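Local coordinates for protein insulinase family protease (Yersinia pestis, PDB 3GO9) that belongs to the insulinase (M16) family of zinc peptidases and is probably a protease, though its own activity and substrates are unproven, at residues Asp374-Leu379 with Lys413-Phe418; Ser393-Ser398 with Val403-Pro408; Leu443-Pro446 with Glu451-Val454; Pro170-Arg175 with Val323-Ala328. One frame throughout, in Å; residues are numbered along the deposited sequence.

Contact 1 (Asp374-Leu379 with Lys413-Phe418)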
# COMPACT_ATOMS: atom_id res chain seq x y z
N ASP A 374 -3.80 -25.28 -6.65
CA ASP A 374 -4.76 -24.83 -7.67
C ASP A 374 -4.50 -23.38 -8.07
O ASP A 374 -4.39 -23.05 -9.25
CB ASP A 374 -6.20 -24.98 -7.17
CG ASP A 374 -7.23 -24.67 -8.27
OD1 ASP A 374 -7.17 -25.35 -9.32
OD2 ASP A 374 -8.06 -23.77 -8.07
N GLN A 375 -4.39 -22.52 -7.07
CA GLN A 375 -4.11 -21.11 -7.31
C GLN A 375 -2.83 -20.89 -8.09
O GLN A 375 -2.81 -20.10 -9.00
CB GLN A 375 -4.05 -20.37 -6.01
CG GLN A 375 -5.33 -20.50 -5.20
CD GLN A 375 -5.15 -19.99 -3.78
OE1 GLN A 375 -4.18 -19.30 -3.47
NE2 GLN A 375 -6.11 -20.32 -2.91
N LEU A 376 -1.77 -21.64 -7.77
CA LEU A 376 -0.55 -21.53 -8.54
C LEU A 376 -0.73 -21.99 -9.97
O LEU A 376 -0.16 -21.42 -10.89
CB LEU A 376 0.58 -22.32 -7.86
CG LEU A 376 1.94 -22.28 -8.55
CD1 LEU A 376 2.47 -20.87 -8.65
CD2 LEU A 376 2.90 -23.19 -7.77
N SER A 377 -1.56 -23.01 -10.19
CA SER A 377 -1.74 -23.53 -11.55
C SER A 377 -2.42 -22.44 -12.41
O SER A 377 -2.25 -22.42 -13.63
CB SER A 377 -2.54 -24.84 -11.54
OG SER A 377 -3.94 -24.64 -11.29
N LYS A 378 -3.13 -21.55 -11.73
CA LYS A 378 -3.91 -20.46 -12.36
C LYS A 378 -3.09 -19.16 -12.54
O LYS A 378 -3.61 -18.18 -13.09
CB LYS A 378 -5.18 -20.16 -11.53
CG LYS A 378 -6.16 -21.35 -11.30
CD LYS A 378 -6.86 -21.88 -12.55
CE LYS A 378 -7.84 -23.08 -12.23
NZ LYS A 378 -8.77 -22.83 -11.04
N LEU A 379 -1.84 -19.14 -12.08
CA LEU A 379 -0.97 -17.96 -12.14
C LEU A 379 -1.06 -17.15 -13.44
O LEU A 379 -1.29 -15.92 -13.42
CB LEU A 379 0.51 -18.36 -11.92
CG LEU A 379 1.52 -17.22 -11.84
CD1 LEU A 379 1.19 -16.34 -10.64
CD2 LEU A 379 2.96 -17.74 -11.78
N LYS A 413 8.36 -21.52 -10.27
CA LYS A 413 9.25 -22.54 -9.86
C LYS A 413 9.49 -22.52 -8.34
O LYS A 413 9.40 -23.56 -7.65
CB LYS A 413 10.58 -22.40 -10.60
CG LYS A 413 11.63 -23.39 -10.22
CD LYS A 413 12.93 -23.09 -10.90
CE LYS A 413 13.61 -21.88 -10.35
NZ LYS A 413 14.74 -21.48 -11.25
N LEU A 414 9.84 -21.36 -7.81
CA LEU A 414 10.09 -21.27 -6.37
C LEU A 414 8.84 -21.57 -5.54
O LEU A 414 8.93 -22.24 -4.50
CB LEU A 414 10.70 -19.91 -6.04
CG LEU A 414 12.10 -19.66 -6.60
CD1 LEU A 414 12.62 -18.22 -6.17
CD2 LEU A 414 13.14 -20.65 -6.14
N ARG A 415 7.68 -21.08 -5.97
CA ARG A 415 6.42 -21.29 -5.24
C ARG A 415 6.03 -22.77 -5.30
O ARG A 415 5.62 -23.36 -4.29
CB ARG A 415 5.29 -20.45 -5.87
CG ARG A 415 3.93 -20.57 -5.12
CD ARG A 415 3.95 -19.88 -3.85
NE ARG A 415 2.65 -19.97 -3.22
CZ ARG A 415 2.36 -19.52 -2.00
NH1 ARG A 415 3.28 -18.96 -1.22
NH2 ARG A 415 1.13 -19.63 -1.57
N GLN A 416 6.18 -23.40 -6.48
CA GLN A 416 5.95 -24.85 -6.56
C GLN A 416 6.85 -25.60 -5.57
O GLN A 416 6.43 -26.55 -4.92
CB GLN A 416 6.15 -25.45 -7.96
CG GLN A 416 5.65 -26.90 -8.09
CD GLN A 416 4.13 -27.03 -7.72
OE1 GLN A 416 3.26 -26.64 -8.50
NE2 GLN A 416 3.84 -27.53 -6.51
N ALA A 417 8.11 -25.25 -5.50
CA ALA A 417 9.01 -25.98 -4.63
C ALA A 417 8.63 -25.75 -3.17
O ALA A 417 8.70 -26.70 -2.36
CB ALA A 417 10.45 -25.58 -4.89
N PHE A 418 8.24 -24.52 -2.82
CA PHE A 418 7.73 -24.23 -1.48
C PHE A 418 6.50 -25.14 -1.14
O PHE A 418 6.47 -25.81 -0.10
CB PHE A 418 7.38 -22.75 -1.39
CG PHE A 418 6.60 -22.39 -0.19
CD1 PHE A 418 7.20 -22.41 1.06
CD2 PHE A 418 5.26 -22.12 -0.29
CE1 PHE A 418 6.46 -22.13 2.14
CE2 PHE A 418 4.53 -21.89 0.83
CZ PHE A 418 5.15 -21.92 2.03
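Leu376 reaches from the end of helix 362-377 to helix 408-421, where CD1 rests on Arg415 and CD2 sits between Arg415 and Gln416. CD1 meets the aliphatic base of Arg415, 3.8 Å from its CG, while CD2 lies 3.5 Å from the backbone N of Gln416 and equally close to the amide oxygen OE1 of Gln416. The leucine chain extends with CG trans to the backbone N (chi1 -179°), which carries the fork across the gap between helices whose nearest CA atoms, those of Leu376 and Gln416, are 7.6 Å apart. This is the close-packed part, and it is wholly van der Waals. Tyr411 and Leu419 of helix 408-421 also touch Leu376, and the guanidinium of Arg415 runs on to a cation-pi contact with Trp290. On the more open flank, Gln416 bends at chi2 (57°) to curl its amide back toward the leucine, and its NE2 bonds to Asn373 and Ser420. On the more exposed side of helix 362-377, Ser377 OG is 2.6 Å from Asp374 O, on a carbonyl lone pair, and Lys378, just past the helix end, makes a salt bridge of 3.2 Å from NZ to Asp374 OD2. One leucine set against two successive residues of helix 408-421 is ordinary helix-helix packing, here in the helical part of the chain that follows strand 327-336.

Contact 2 (Ser393-Ser398 with Val403-Pro408)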
# COMPACT_ATOMS: atom_id res chain seq x y z
N SER A 393 -0.92 -0.84 -9.39
CA SER A 393 -0.96 -0.73 -7.94
C SER A 393 -0.07 -1.77 -7.28
O SER A 393 0.53 -1.52 -6.25
CB SER A 393 -2.37 -0.72 -7.39
OG SER A 393 -3.06 -1.86 -7.80
N GLN A 394 0.01 -2.96 -7.88
CA GLN A 394 0.90 -4.00 -7.37
C GLN A 394 2.34 -3.56 -7.43
O GLN A 394 3.09 -3.75 -6.46
CB GLN A 394 0.71 -5.31 -8.14
CG GLN A 394 -0.59 -6.02 -7.80
CD GLN A 394 -0.75 -7.39 -8.42
OE1 GLN A 394 0.14 -7.91 -9.12
NE2 GLN A 394 -1.95 -7.97 -8.22
N ARG A 395 2.75 -2.94 -8.56
CA ARG A 395 4.11 -2.46 -8.68
C ARG A 395 4.42 -1.37 -7.66
O ARG A 395 5.47 -1.43 -7.03
CB ARG A 395 4.39 -1.92 -10.09
CG ARG A 395 5.84 -1.51 -10.28
CD ARG A 395 6.81 -2.62 -10.22
NE ARG A 395 8.13 -2.20 -10.70
CZ ARG A 395 9.16 -3.04 -10.87
NH1 ARG A 395 9.02 -4.36 -10.65
NH2 ARG A 395 10.33 -2.57 -11.31
N LEU A 396 3.52 -0.39 -7.50
CA LEU A 396 3.76 0.69 -6.52
C LEU A 396 3.84 0.09 -5.11
O LEU A 396 4.66 0.49 -4.28
CB LEU A 396 2.68 1.75 -6.57
CG LEU A 396 2.61 2.60 -7.83
CD1 LEU A 396 1.79 3.85 -7.62
CD2 LEU A 396 3.99 2.94 -8.42
N ARG A 397 3.01 -0.89 -4.83
CA ARG A 397 3.05 -1.52 -3.50
C ARG A 397 4.37 -2.22 -3.28
O ARG A 397 5.03 -2.06 -2.25
CB ARG A 397 1.92 -2.47 -3.29
CG ARG A 397 1.88 -3.02 -1.84
CD ARG A 397 0.57 -3.81 -1.54
NE ARG A 397 -0.56 -3.32 -2.35
CZ ARG A 397 -1.17 -3.97 -3.34
NH1 ARG A 397 -2.18 -3.37 -3.99
NH2 ARG A 397 -0.83 -5.21 -3.71
N SER A 398 4.84 -2.91 -4.31
CA SER A 398 6.14 -3.54 -4.26
C SER A 398 7.26 -2.55 -4.01
O SER A 398 8.16 -2.78 -3.20
CB SER A 398 6.38 -4.29 -5.56
OG SER A 398 7.63 -4.94 -5.55
N VAL A 403 8.36 -4.99 -1.04
CA VAL A 403 7.93 -6.39 -1.11
C VAL A 403 8.27 -6.86 -2.55
O VAL A 403 7.65 -6.43 -3.52
CB VAL A 403 6.43 -6.54 -0.86
CG1 VAL A 403 6.05 -8.00 -0.85
CG2 VAL A 403 6.06 -5.91 0.49
N VAL A 404 9.26 -7.74 -2.65
CA VAL A 404 9.97 -8.01 -3.93
C VAL A 404 9.11 -8.53 -5.11
O VAL A 404 8.20 -9.37 -4.92
CB VAL A 404 11.21 -8.97 -3.72
CG1 VAL A 404 10.75 -10.36 -3.35
CG2 VAL A 404 12.11 -8.95 -4.97
N ASP A 405 9.43 -8.02 -6.30
CA ASP A 405 8.75 -8.41 -7.57
C ASP A 405 9.69 -9.21 -8.45
O ASP A 405 10.71 -8.70 -8.92
CB ASP A 405 8.25 -7.14 -8.31
CG ASP A 405 7.46 -7.44 -9.55
OD1 ASP A 405 7.47 -8.63 -10.00
OD2 ASP A 405 6.92 -6.40 -10.13
N ILE A 406 9.40 -10.48 -8.62
CA ILE A 406 10.30 -11.40 -9.28
C ILE A 406 9.76 -11.87 -10.62
O ILE A 406 8.55 -11.83 -10.82
CB ILE A 406 10.70 -12.61 -8.40
CG1 ILE A 406 9.55 -13.48 -7.98
CG2 ILE A 406 11.48 -12.06 -7.21
CD1 ILE A 406 10.02 -14.78 -7.33
N ALA A 407 10.65 -12.35 -11.50
CA ALA A 407 10.21 -12.92 -12.79
C ALA A 407 9.14 -13.97 -12.56
O ALA A 407 9.27 -14.81 -11.68
CB ALA A 407 11.40 -13.53 -13.54
N PRO A 408 8.08 -13.95 -13.37
CA PRO A 408 6.98 -14.86 -13.06
C PRO A 408 7.35 -16.33 -13.24
O PRO A 408 6.84 -17.17 -12.49
CB PRO A 408 5.85 -14.41 -14.02
CG PRO A 408 6.52 -13.53 -15.05
CD PRO A 408 7.71 -12.91 -14.36
O HOH W 1 11.34 -6.26 -9.88
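Arg395 and Asp405 meet because both start with CG trans to the backbone N (chi1 -176° and -175°), and the arginine then folds at chi2, swinging its guanidinium off helix 388-401 toward the following loop. Arg395 NH1 gives Asp405 OD2 a hydrogen bond of 3.0 Å that is also a salt bridge. The carboxylate oxygen lies near the guanidinium plane, at its edge, but the donor stands well above the carboxylate plane; the two flat groups are turned 76° apart. A water steadies the same corner: it accepts from Arg395 NH1 at 3.1 Å and donates to Asp405 O at 2.7 Å, so NH1 serves both the side chain and the backbone of one residue. Three residues along, Ser398 is held to Val403 twice. Its hydroxyl donates to Val403 O over a short 2.5 Å, tilted from the carbonyl plane, and Val403 N returns a bond of 3.1 Å to Ser398 O, in the carbonyl plane. The paired bonds pin the loop where it turns away from the helix, and Asp405 CB packs 3.6 Å from Ser398 OG. Beyond the pair, Arg395 NH2 bonds to Gln38, and Trp26 makes a cation-pi contact with the guanidinium and touches Asp405. The loop thus joins helix 388-401 to helix 408-421 while leaning on strand 26-30, and Leu396 packs on strand 50-56.

Contact 3 (Leu443-Pro446 with Glu451-Val454)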
# COMPACT_ATOMS: atom_id res chain seq x y z
N LEU A 443 -10.07 -2.31 20.44
CA LEU A 443 -11.55 -2.30 20.36
C LEU A 443 -11.98 -0.96 19.85
O LEU A 443 -11.77 0.05 20.54
CB LEU A 443 -12.17 -2.50 21.73
CG LEU A 443 -13.71 -2.55 21.70
CD1 LEU A 443 -14.26 -3.70 20.88
CD2 LEU A 443 -14.22 -2.60 23.09
N MSE A 444 -12.66 -0.96 18.71
CA MSE A 444 -13.27 0.29 18.22
C MSE A 444 -14.73 0.24 18.66
O MSE A 444 -15.38 -0.77 18.48
CB MSE A 444 -13.21 0.37 16.72
CG MSE A 444 -12.00 -0.23 16.12
SE MSE A 444 -10.43 0.89 16.40
CE MSE A 444 -10.98 1.99 14.90
N GLN A 445 -15.20 1.31 19.29
CA GLN A 445 -16.63 1.44 19.62
C GLN A 445 -17.30 2.60 18.87
O GLN A 445 -16.63 3.59 18.53
CB GLN A 445 -16.78 1.67 21.09
CG GLN A 445 -16.41 0.42 21.86
CD GLN A 445 -16.63 0.58 23.32
OE1 GLN A 445 -15.68 0.82 24.06
NE2 GLN A 445 -17.87 0.42 23.76
N PRO A 446 -18.60 2.45 18.57
CA PRO A 446 -19.33 3.62 17.97
C PRO A 446 -19.42 4.78 18.92
O PRO A 446 -19.57 4.57 20.13
CB PRO A 446 -20.73 3.05 17.71
CG PRO A 446 -20.53 1.55 17.60
CD PRO A 446 -19.47 1.25 18.64
N GLU A 451 -18.27 3.04 27.22
CA GLU A 451 -16.93 2.49 27.10
C GLU A 451 -16.88 1.09 27.67
O GLU A 451 -17.36 0.83 28.79
CB GLU A 451 -15.89 3.37 27.79
CG GLU A 451 -14.47 2.92 27.51
CD GLU A 451 -13.42 3.95 27.90
OE1 GLU A 451 -13.70 4.82 28.75
OE2 GLU A 451 -12.31 3.87 27.33
N VAL A 452 -16.32 0.17 26.89
CA VAL A 452 -16.05 -1.18 27.36
C VAL A 452 -14.73 -1.14 28.13
O VAL A 452 -13.77 -0.47 27.73
CB VAL A 452 -15.92 -2.20 26.20
CG1 VAL A 452 -15.34 -3.51 26.67
CG2 VAL A 452 -17.27 -2.39 25.50
N ASN A 453 -14.71 -1.84 29.25
CA ASN A 453 -13.51 -2.02 30.06
C ASN A 453 -12.62 -3.03 29.38
O ASN A 453 -12.86 -4.23 29.49
CB ASN A 453 -13.91 -2.51 31.46
CG ASN A 453 -12.73 -2.71 32.37
OD1 ASN A 453 -11.61 -2.99 31.94
ND2 ASN A 453 -12.97 -2.58 33.67
N VAL A 454 -11.61 -2.56 28.64
CA VAL A 454 -10.79 -3.47 27.84
C VAL A 454 -9.77 -4.22 28.68
O VAL A 454 -9.27 -5.23 28.27
CB VAL A 454 -10.11 -2.77 26.63
CG1 VAL A 454 -11.16 -2.32 25.65
CG2 VAL A 454 -9.24 -1.60 27.04
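Gln445 OE1 accepts the backbone N-H of Val452 at 3.0 Å, a nearly straight bond (177°) that fastens the loop after strand 440-446 to that strand, a beta-to-alpha connection in the mixed sheet that also holds strands 257-261 and 267-276. The donor approaches at the side of the amide oxygen, with a C=O...N angle of 111° and slightly tilted from the carbonyl plane. The rest of the glutamine amide lies against the valine: NE2 is 3.4 Å from Val452 CG2. Beside it Leu443, on the same side of the strand, supplies the apolar half of the contact. Its CD2 touches Val452 CB at 3.6 Å and Val454 CG1 at 4.0 Å, and the leucine and Val452 cross at about a right angle. The next shell fixes the amide. Ser258 also bonds to OE1, while NE2 is taken by Glu449 and by Pro450 O of the same loop, so both ends of the group have partners and its rotation is set. Strands 257-261 and 267-276 flank strand 440-446 on its two edges, the former parallel and the latter antiparallel. Where the loop enters helix 454-465, Asn453 is the N-cap, its OD1 accepting from Ala456 N. Val454, the first helical residue, keeps CG1 trans to its carbonyl carbon (chi1 -66°), which places that methyl 4.1 Å from Leu443 CB.

Contact 4 (Pro170-Arg175 with Val323-Ala328)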
# COMPACT_ATOMS: atom_id res chain seq x y z
N PRO A 170 -9.67 7.82 14.50
CA PRO A 170 -9.02 7.62 15.82
C PRO A 170 -7.97 6.50 15.90
O PRO A 170 -6.95 6.63 16.61
CB PRO A 170 -10.20 7.30 16.73
CG PRO A 170 -11.34 8.12 16.12
CD PRO A 170 -11.12 8.09 14.64
N TRP A 171 -8.15 5.44 15.13
CA TRP A 171 -7.11 4.42 15.00
C TRP A 171 -5.76 5.01 14.52
O TRP A 171 -4.70 4.69 15.04
CB TRP A 171 -7.52 3.30 14.07
CG TRP A 171 -6.40 2.49 13.60
CD1 TRP A 171 -5.90 2.49 12.35
CD2 TRP A 171 -5.55 1.60 14.37
NE1 TRP A 171 -4.81 1.67 12.27
CE2 TRP A 171 -4.59 1.09 13.48
CE3 TRP A 171 -5.51 1.21 15.70
CZ2 TRP A 171 -3.59 0.20 13.88
CZ3 TRP A 171 -4.51 0.28 16.11
CH2 TRP A 171 -3.56 -0.20 15.19
N TRP A 172 -5.81 5.81 13.46
CA TRP A 172 -4.59 6.42 12.98
C TRP A 172 -3.95 7.36 13.99
O TRP A 172 -2.73 7.28 14.18
CB TRP A 172 -4.83 7.07 11.59
CG TRP A 172 -3.53 7.52 10.96
CD1 TRP A 172 -3.19 8.78 10.63
CD2 TRP A 172 -2.41 6.68 10.59
NE1 TRP A 172 -1.91 8.80 10.08
CE2 TRP A 172 -1.42 7.52 10.04
CE3 TRP A 172 -2.16 5.31 10.66
CZ2 TRP A 172 -0.20 7.04 9.60
CZ3 TRP A 172 -0.94 4.83 10.18
CH2 TRP A 172 0.02 5.69 9.69
N ARG A 173 -4.75 8.16 14.67
CA ARG A 173 -4.29 9.04 15.75
C ARG A 173 -3.60 8.24 16.83
O ARG A 173 -2.51 8.60 17.27
CB ARG A 173 -5.41 9.88 16.37
CG ARG A 173 -6.03 10.87 15.42
CD ARG A 173 -4.98 11.76 14.80
NE ARG A 173 -5.59 12.75 13.93
CZ ARG A 173 -4.92 13.53 13.09
NH1 ARG A 173 -3.59 13.46 13.02
NH2 ARG A 173 -5.61 14.40 12.34
N TYR A 174 -4.15 7.09 17.16
CA TYR A 174 -3.48 6.21 18.15
C TYR A 174 -2.17 5.66 17.61
O TYR A 174 -1.13 5.74 18.26
CB TYR A 174 -4.44 5.07 18.54
CG TYR A 174 -3.85 4.14 19.55
CD1 TYR A 174 -3.70 4.53 20.89
CD2 TYR A 174 -3.40 2.91 19.21
CE1 TYR A 174 -3.17 3.68 21.85
CE2 TYR A 174 -2.83 2.05 20.17
CZ TYR A 174 -2.71 2.44 21.48
OH TYR A 174 -2.14 1.61 22.41
N ARG A 175 -2.22 5.11 16.39
CA ARG A 175 -1.09 4.46 15.82
C ARG A 175 0.10 5.37 15.59
O ARG A 175 1.23 4.91 15.69
CB ARG A 175 -1.48 3.74 14.51
CG ARG A 175 -0.43 2.81 13.95
CD ARG A 175 -0.22 1.59 14.81
NE ARG A 175 1.01 0.83 14.49
CZ ARG A 175 2.24 1.15 14.90
NH1 ARG A 175 2.47 2.27 15.58
NH2 ARG A 175 3.24 0.37 14.58
N VAL A 323 2.07 -4.19 4.92
CA VAL A 323 3.43 -3.75 5.22
C VAL A 323 3.45 -2.29 4.86
O VAL A 323 3.19 -1.92 3.71
CB VAL A 323 4.49 -4.51 4.40
CG1 VAL A 323 5.87 -3.95 4.69
CG2 VAL A 323 4.42 -5.94 4.71
N GLN A 324 3.73 -1.43 5.82
CA GLN A 324 3.67 0.00 5.64
C GLN A 324 4.54 0.59 6.70
O GLN A 324 4.56 0.08 7.81
CB GLN A 324 2.24 0.52 5.85
CG GLN A 324 1.30 0.18 4.78
CD GLN A 324 -0.11 0.68 5.04
OE1 GLN A 324 -0.42 1.24 6.12
NE2 GLN A 324 -0.99 0.48 4.05
N TYR A 325 5.28 1.64 6.36
CA TYR A 325 6.21 2.27 7.29
C TYR A 325 7.19 1.30 7.95
O TYR A 325 7.50 1.47 9.12
CB TYR A 325 5.44 3.08 8.36
CG TYR A 325 4.39 3.97 7.74
CD1 TYR A 325 4.75 5.15 7.14
CD2 TYR A 325 3.05 3.58 7.68
CE1 TYR A 325 3.79 5.96 6.53
CE2 TYR A 325 2.10 4.36 7.06
CZ TYR A 325 2.50 5.56 6.51
OH TYR A 325 1.57 6.35 5.91
N GLN A 326 7.66 0.32 7.19
CA GLN A 326 8.69 -0.64 7.60
C GLN A 326 8.18 -1.55 8.73
O GLN A 326 9.00 -2.15 9.44
CB GLN A 326 10.00 0.08 8.00
CG GLN A 326 10.56 1.00 6.89
CD GLN A 326 11.70 1.98 7.34
OE1 GLN A 326 12.28 2.67 6.50
NE2 GLN A 326 12.00 2.03 8.64
N ARG A 327 6.84 -1.61 8.91
CA ARG A 327 6.23 -2.55 9.89
C ARG A 327 5.32 -3.52 9.17
O ARG A 327 4.66 -3.15 8.22
CB ARG A 327 5.35 -1.86 10.93
CG ARG A 327 5.80 -0.55 11.45
CD ARG A 327 6.72 -0.62 12.56
NE ARG A 327 6.38 -1.57 13.64
CZ ARG A 327 7.29 -2.06 14.48
NH1 ARG A 327 8.57 -1.69 14.38
NH2 ARG A 327 6.94 -2.94 15.42
N ALA A 328 5.26 -4.75 9.66
CA ALA A 328 4.29 -5.74 9.16
C ALA A 328 3.16 -5.74 10.18
O ALA A 328 3.44 -5.89 11.38
CB ALA A 328 4.90 -7.14 9.06
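Arg175 NH2 is gripped from outside by the carboxylate of Asp274 and the carbonyl of Ala250, and Arg327 NE lies 3.8 Å from this NH2, off the edge of its guanidinium, where helix 170-175 faces a beta hairpin. That hairpin, strands 316-324 and 327-336, is closed by a type I' turn from Gln324 to Arg327, with Gln324 N to Arg327 O at 3.1 Å and Arg327 N to Gln324 O at 3.0 Å. The two arginines cross at about a right angle, their guanidinium planes 79° apart. The carboxylate of Asp274, on strand 267-276, takes both, Arg175 NH2 at OD1 and Arg327 NH2 at OD2, and probably compensates their charge. Arg175 reaches it with its chain bent at chi2 (69°). Arg327 is folded twice, at chi2 and chi3, and its CD lies 4.1 Å from Arg175 NH2. The helix belongs to the insulinase-type part of the chain and the hairpin to the part matching the M16 inactive domain, so the contact joins the two. Trp172 has CG trans to its backbone N, which sends the indole toward the turn, and its NE1 bonds to Tyr111. The indole and the Tyr325 ring approach head-on from helix and turn, with planes at 38° and centroids 5.7 Å apart. Phe163 and Ala247 also touch that tyrosine. The nearest approach of the pair is 3.6 Å, from Trp172 CH2 to Tyr325 CE2.

In the fold
Along the chain, contact 4 opens first: helix 170-175 meets the hairpin turn 323-328 and closes a long loop before any other contact begins. Contact 1 follows, joining helix 362-377 to helix 408-421, and the short loop of contact 2 is nested inside it, using helix 388-401 and the segment that leads into helix 408-421. The two adjoin near Leu379 and Pro408, though Leu379 has two conformers. Contact 3 comes last and ties strand 440-446 to the loop before the final helix. It stays in series with the others, yet Met444 CE packs 3.8 Å from Trp171 CB, so contacts 3 and 4 adjoin on the same sheet. Contacts 1 and 3 lie farthest from each other, centres about 42 Å apart.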